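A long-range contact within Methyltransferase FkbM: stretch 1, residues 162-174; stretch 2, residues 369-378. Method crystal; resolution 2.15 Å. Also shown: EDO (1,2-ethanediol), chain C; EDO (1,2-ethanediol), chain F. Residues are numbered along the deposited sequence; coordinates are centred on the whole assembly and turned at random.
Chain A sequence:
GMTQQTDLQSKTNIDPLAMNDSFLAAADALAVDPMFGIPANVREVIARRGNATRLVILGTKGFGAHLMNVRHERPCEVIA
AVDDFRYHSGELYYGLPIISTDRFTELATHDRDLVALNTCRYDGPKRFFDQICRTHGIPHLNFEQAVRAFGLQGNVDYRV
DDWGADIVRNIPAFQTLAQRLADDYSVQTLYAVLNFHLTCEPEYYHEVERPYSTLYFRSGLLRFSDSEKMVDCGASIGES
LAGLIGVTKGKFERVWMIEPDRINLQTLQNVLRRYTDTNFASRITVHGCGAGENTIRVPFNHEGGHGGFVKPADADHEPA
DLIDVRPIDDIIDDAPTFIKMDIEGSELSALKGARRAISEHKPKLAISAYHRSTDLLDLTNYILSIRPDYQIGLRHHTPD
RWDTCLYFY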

# COMPACT_ATOMS: atom_id res chain seq x y z
N ASP A 162 31.12 -15.67 -8.16
CA ASP A 162 31.18 -17.09 -8.44
C ASP A 162 32.24 -17.73 -7.61
O ASP A 162 33.42 -17.55 -7.90
CB ASP A 162 31.50 -17.30 -9.92
CG ASP A 162 31.50 -18.76 -10.34
OD1 ASP A 162 31.34 -19.66 -9.49
OD2 ASP A 162 31.73 -18.99 -11.54
N TRP A 163 31.83 -18.54 -6.63
CA TRP A 163 32.75 -19.19 -5.72
C TRP A 163 33.08 -20.60 -6.14
O TRP A 163 33.72 -21.32 -5.38
CB TRP A 163 32.20 -19.17 -4.29
CG TRP A 163 32.05 -17.78 -3.73
CD1 TRP A 163 32.52 -16.62 -4.29
CD2 TRP A 163 31.51 -17.41 -2.46
NE1 TRP A 163 32.25 -15.57 -3.49
CE2 TRP A 163 31.64 -16.02 -2.35
CE3 TRP A 163 30.90 -18.11 -1.43
CZ2 TRP A 163 31.17 -15.31 -1.25
CZ3 TRP A 163 30.47 -17.42 -0.33
CH2 TRP A 163 30.60 -16.03 -0.25
N GLY A 164 32.68 -20.97 -7.37
CA GLY A 164 32.87 -22.32 -7.89
C GLY A 164 34.28 -22.86 -7.80
O GLY A 164 34.49 -23.93 -7.21
N ALA A 165 35.22 -22.14 -8.41
CA ALA A 165 36.64 -22.52 -8.47
C ALA A 165 37.30 -22.70 -7.09
O ALA A 165 38.11 -23.58 -6.92
CB ALA A 165 37.41 -21.49 -9.24
N ASP A 166 36.95 -21.83 -6.15
CA ASP A 166 37.41 -21.91 -4.75
C ASP A 166 36.99 -23.22 -4.13
O ASP A 166 37.77 -23.86 -3.41
CB ASP A 166 36.77 -20.81 -3.89
CG ASP A 166 37.43 -19.45 -4.09
OD1 ASP A 166 38.34 -19.37 -4.95
OD2 ASP A 166 37.04 -18.47 -3.39
N ILE A 167 35.75 -23.61 -4.39
CA ILE A 167 35.23 -24.88 -3.85
C ILE A 167 35.95 -26.07 -4.45
O ILE A 167 36.29 -27.01 -3.72
CB ILE A 167 33.69 -25.02 -4.03
CG1 ILE A 167 33.00 -23.94 -3.18
CG2 ILE A 167 33.24 -26.39 -3.56
CD1 ILE A 167 31.61 -23.68 -3.56
N VAL A 168 36.22 -26.01 -5.75
CA VAL A 168 36.91 -27.08 -6.46
C VAL A 168 38.34 -27.29 -5.92
O VAL A 168 38.84 -28.40 -5.97
CB VAL A 168 36.93 -26.82 -8.00
CG1 VAL A 168 37.83 -27.81 -8.76
CG2 VAL A 168 35.51 -26.84 -8.58
N ARG A 169 38.97 -26.23 -5.40
CA ARG A 169 40.32 -26.31 -4.82
C ARG A 169 40.38 -26.89 -3.42
O ARG A 169 41.46 -27.25 -2.96
CB ARG A 169 41.00 -24.93 -4.75
CG ARG A 169 41.84 -24.56 -5.98
CD ARG A 169 42.67 -23.23 -5.79
NE ARG A 169 41.81 -22.05 -5.74
CZ ARG A 169 41.17 -21.53 -6.80
NH1 ARG A 169 41.27 -22.09 -8.02
NH2 ARG A 169 40.41 -20.45 -6.64
N ASN A 170 39.23 -26.99 -2.75
CA ASN A 170 39.14 -27.42 -1.38
C ASN A 170 38.21 -28.61 -1.12
O ASN A 170 37.66 -28.74 -0.02
CB ASN A 170 38.69 -26.22 -0.56
CG ASN A 170 39.73 -25.12 -0.53
OD1 ASN A 170 39.54 -24.05 -1.11
ND2 ASN A 170 40.85 -25.38 0.13
N ILE A 171 38.08 -29.50 -2.10
CA ILE A 171 37.19 -30.66 -1.97
C ILE A 171 37.46 -31.52 -0.71
O ILE A 171 36.55 -31.71 0.07
CB ILE A 171 37.10 -31.54 -3.27
CG1 ILE A 171 36.53 -30.77 -4.47
CG2 ILE A 171 36.32 -32.78 -3.02
CD1 ILE A 171 35.18 -30.03 -4.28
N PRO A 172 38.67 -32.06 -0.53
CA PRO A 172 38.84 -32.87 0.69
C PRO A 172 38.54 -32.16 2.00
O PRO A 172 37.95 -32.78 2.90
CB PRO A 172 40.32 -33.33 0.61
CG PRO A 172 40.60 -33.36 -0.87
CD PRO A 172 39.90 -32.11 -1.37
N ALA A 173 38.91 -30.89 2.11
CA ALA A 173 38.62 -30.14 3.34
C ALA A 173 37.09 -30.02 3.57
O ALA A 173 36.61 -30.11 4.70
CB ALA A 173 39.25 -28.78 3.27
N PHE A 174 36.33 -29.81 2.50
CA PHE A 174 34.87 -29.83 2.64
C PHE A 174 34.32 -31.22 3.01
O PHE A 174 33.36 -31.31 3.77
CB PHE A 174 34.17 -29.27 1.40
CG PHE A 174 34.24 -27.77 1.29
CD1 PHE A 174 33.66 -26.99 2.26
CD2 PHE A 174 34.81 -27.17 0.19
CE1 PHE A 174 33.70 -25.62 2.16
CE2 PHE A 174 34.85 -25.82 0.09
CZ PHE A 174 34.30 -25.04 1.09
N ALA A 369 28.04 -17.72 8.19
CA ALA A 369 29.09 -18.42 7.43
C ALA A 369 29.10 -18.19 5.95
O ALA A 369 29.76 -18.93 5.24
CB ALA A 369 28.91 -19.91 7.69
N TYR A 370 28.41 -17.16 5.48
CA TYR A 370 28.24 -16.91 4.06
C TYR A 370 29.01 -15.73 3.48
O TYR A 370 28.78 -15.40 2.33
CB TYR A 370 26.75 -16.67 3.79
CG TYR A 370 26.24 -15.34 4.32
CD1 TYR A 370 25.83 -15.21 5.63
CD2 TYR A 370 26.22 -14.20 3.51
CE1 TYR A 370 25.36 -13.97 6.13
CE2 TYR A 370 25.79 -12.97 3.99
CZ TYR A 370 25.35 -12.86 5.29
OH TYR A 370 24.91 -11.64 5.75
N HIS A 371 29.90 -15.09 4.25
CA HIS A 371 30.59 -13.86 3.79
C HIS A 371 31.75 -14.11 2.84
O HIS A 371 32.03 -13.29 1.96
CB HIS A 371 31.02 -12.96 4.98
CG HIS A 371 29.88 -12.56 5.87
ND1 HIS A 371 29.05 -11.51 5.58
CD2 HIS A 371 29.39 -13.12 7.00
CE1 HIS A 371 28.11 -11.42 6.51
NE2 HIS A 371 28.30 -12.39 7.38
N ARG A 372 32.43 -15.23 3.02
CA ARG A 372 33.55 -15.60 2.16
C ARG A 372 33.43 -17.05 1.78
O ARG A 372 32.85 -17.84 2.54
CB ARG A 372 34.88 -15.36 2.89
CG ARG A 372 35.14 -13.90 3.35
CD ARG A 372 36.36 -13.85 4.25
N SER A 373 33.95 -17.39 0.60
CA SER A 373 33.91 -18.76 0.10
C SER A 373 34.65 -19.75 1.04
O SER A 373 34.38 -20.94 1.06
CB SER A 373 34.51 -18.84 -1.32
OG SER A 373 35.92 -18.69 -1.32
N THR A 374 35.58 -19.19 1.79
CA THR A 374 36.47 -19.90 2.72
C THR A 374 35.98 -19.97 4.19
O THR A 374 36.50 -20.75 4.99
CB THR A 374 37.87 -19.17 2.72
OG1 THR A 374 37.69 -17.77 2.97
CG2 THR A 374 38.61 -19.31 1.36
N ASP A 375 34.97 -19.18 4.54
CA ASP A 375 34.54 -19.13 5.92
C ASP A 375 34.05 -20.43 6.58
O ASP A 375 34.36 -20.62 7.73
CB ASP A 375 33.58 -17.96 6.15
CG ASP A 375 34.32 -16.63 6.37
OD1 ASP A 375 35.59 -16.59 6.53
OD2 ASP A 375 33.62 -15.63 6.44
N LEU A 376 33.37 -21.31 5.87
CA LEU A 376 32.90 -22.56 6.45
C LEU A 376 34.07 -23.37 6.98
O LEU A 376 34.00 -23.95 8.07
CB LEU A 376 32.10 -23.37 5.44
CG LEU A 376 30.66 -22.91 5.17
CD1 LEU A 376 30.17 -23.46 3.86
CD2 LEU A 376 29.75 -23.34 6.34
N LEU A 377 35.18 -23.36 6.25
CA LEU A 377 36.36 -24.09 6.68
C LEU A 377 37.18 -23.29 7.67
O LEU A 377 37.52 -23.77 8.73
CB LEU A 377 37.23 -24.45 5.47
CG LEU A 377 36.56 -25.39 4.48
CD1 LEU A 377 37.35 -25.42 3.19
CD2 LEU A 377 36.40 -26.77 5.07
N ASP A 378 37.47 -22.04 7.34
CA ASP A 378 38.34 -21.21 8.19
C ASP A 378 37.85 -20.91 9.60
O ASP A 378 38.61 -20.99 10.53
CB ASP A 378 38.63 -19.90 7.47
CG ASP A 378 39.52 -20.10 6.23
OD1 ASP A 378 39.98 -21.23 5.95
OD2 ASP A 378 39.76 -19.10 5.52
C1 EDO C . 28.46 -19.51 -8.27
O1 EDO C . 27.34 -20.14 -8.82
C2 EDO C . 28.06 -18.63 -7.09
O2 EDO C . 28.97 -18.83 -5.99
C1 EDO F . 42.51 -25.19 -11.63
O1 EDO F . 42.86 -24.65 -12.90
C2 EDO F . 43.30 -24.69 -10.41
O2 EDO F . 42.45 -23.87 -9.62

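The contact has two lobes, each an aromatic ring from stretch 1 fitted against stretch 2, and together they bury 487 Å² summed over both sides. The backbones come nearest in the first lobe, where the CA atoms of Trp163 and Ser373 lie 6.0 Å apart; in the second, the CA atoms of Phe174 and Leu377 are 7.2 Å apart.

Trp163 (chi1 m) is a flat plate laid against the segment from Tyr370 to Ser373, which leads into the type I turn from Arg372 to Asp375. One face is covered by Ser373 and by the backbone of Arg372: Trp163 CE3 lies 3.4 Å from Ser373 CA, and Trp163 CH2 lies 3.6 Å from Arg372 C. Ser373 CB sits 3.9 Å from the centroid of the five-membered ring of Trp163 and 29° off its normal, which places it over the face as a CH-pi contact. The far end of the ring meets Tyr370 edge-on, Trp163 CH2 being 3.2 Å from Tyr370 O, near the ring plane.

With chi1 in p, Ser373 OG reaches Asp166, one helical turn beyond Trp163, and donates a hydrogen bond from OG to Asp166 OD2. The Ser373 OG to Asp166 OD2 distance of 2.4 Å is very short, so the modelled distance deserves caution. The other carboxylate oxygen, Asp166 OD1, stands 2.9 Å from Arg169 NH2 in a salt bridge whose hydrogen-bond geometry is weak.

In the second lobe the bump is Leu377, whose side chain enters a hollow lined by Asn170, Ala173 and Phe174. Leu377 CD1 lies 3.8 Å from the Phe174 ring centroid, only 15° off the normal, and so sits over the face, inside the outline of the ring. Leu377 CD1 also packs 3.9 Å from Ala173 CB and 4.1 Å from Asn170 CB, while Leu377 CD2 approaches Ala173 O at 3.4 Å. Leu376 CB meets the ring edge instead, 4.3 Å from Phe174 CE1.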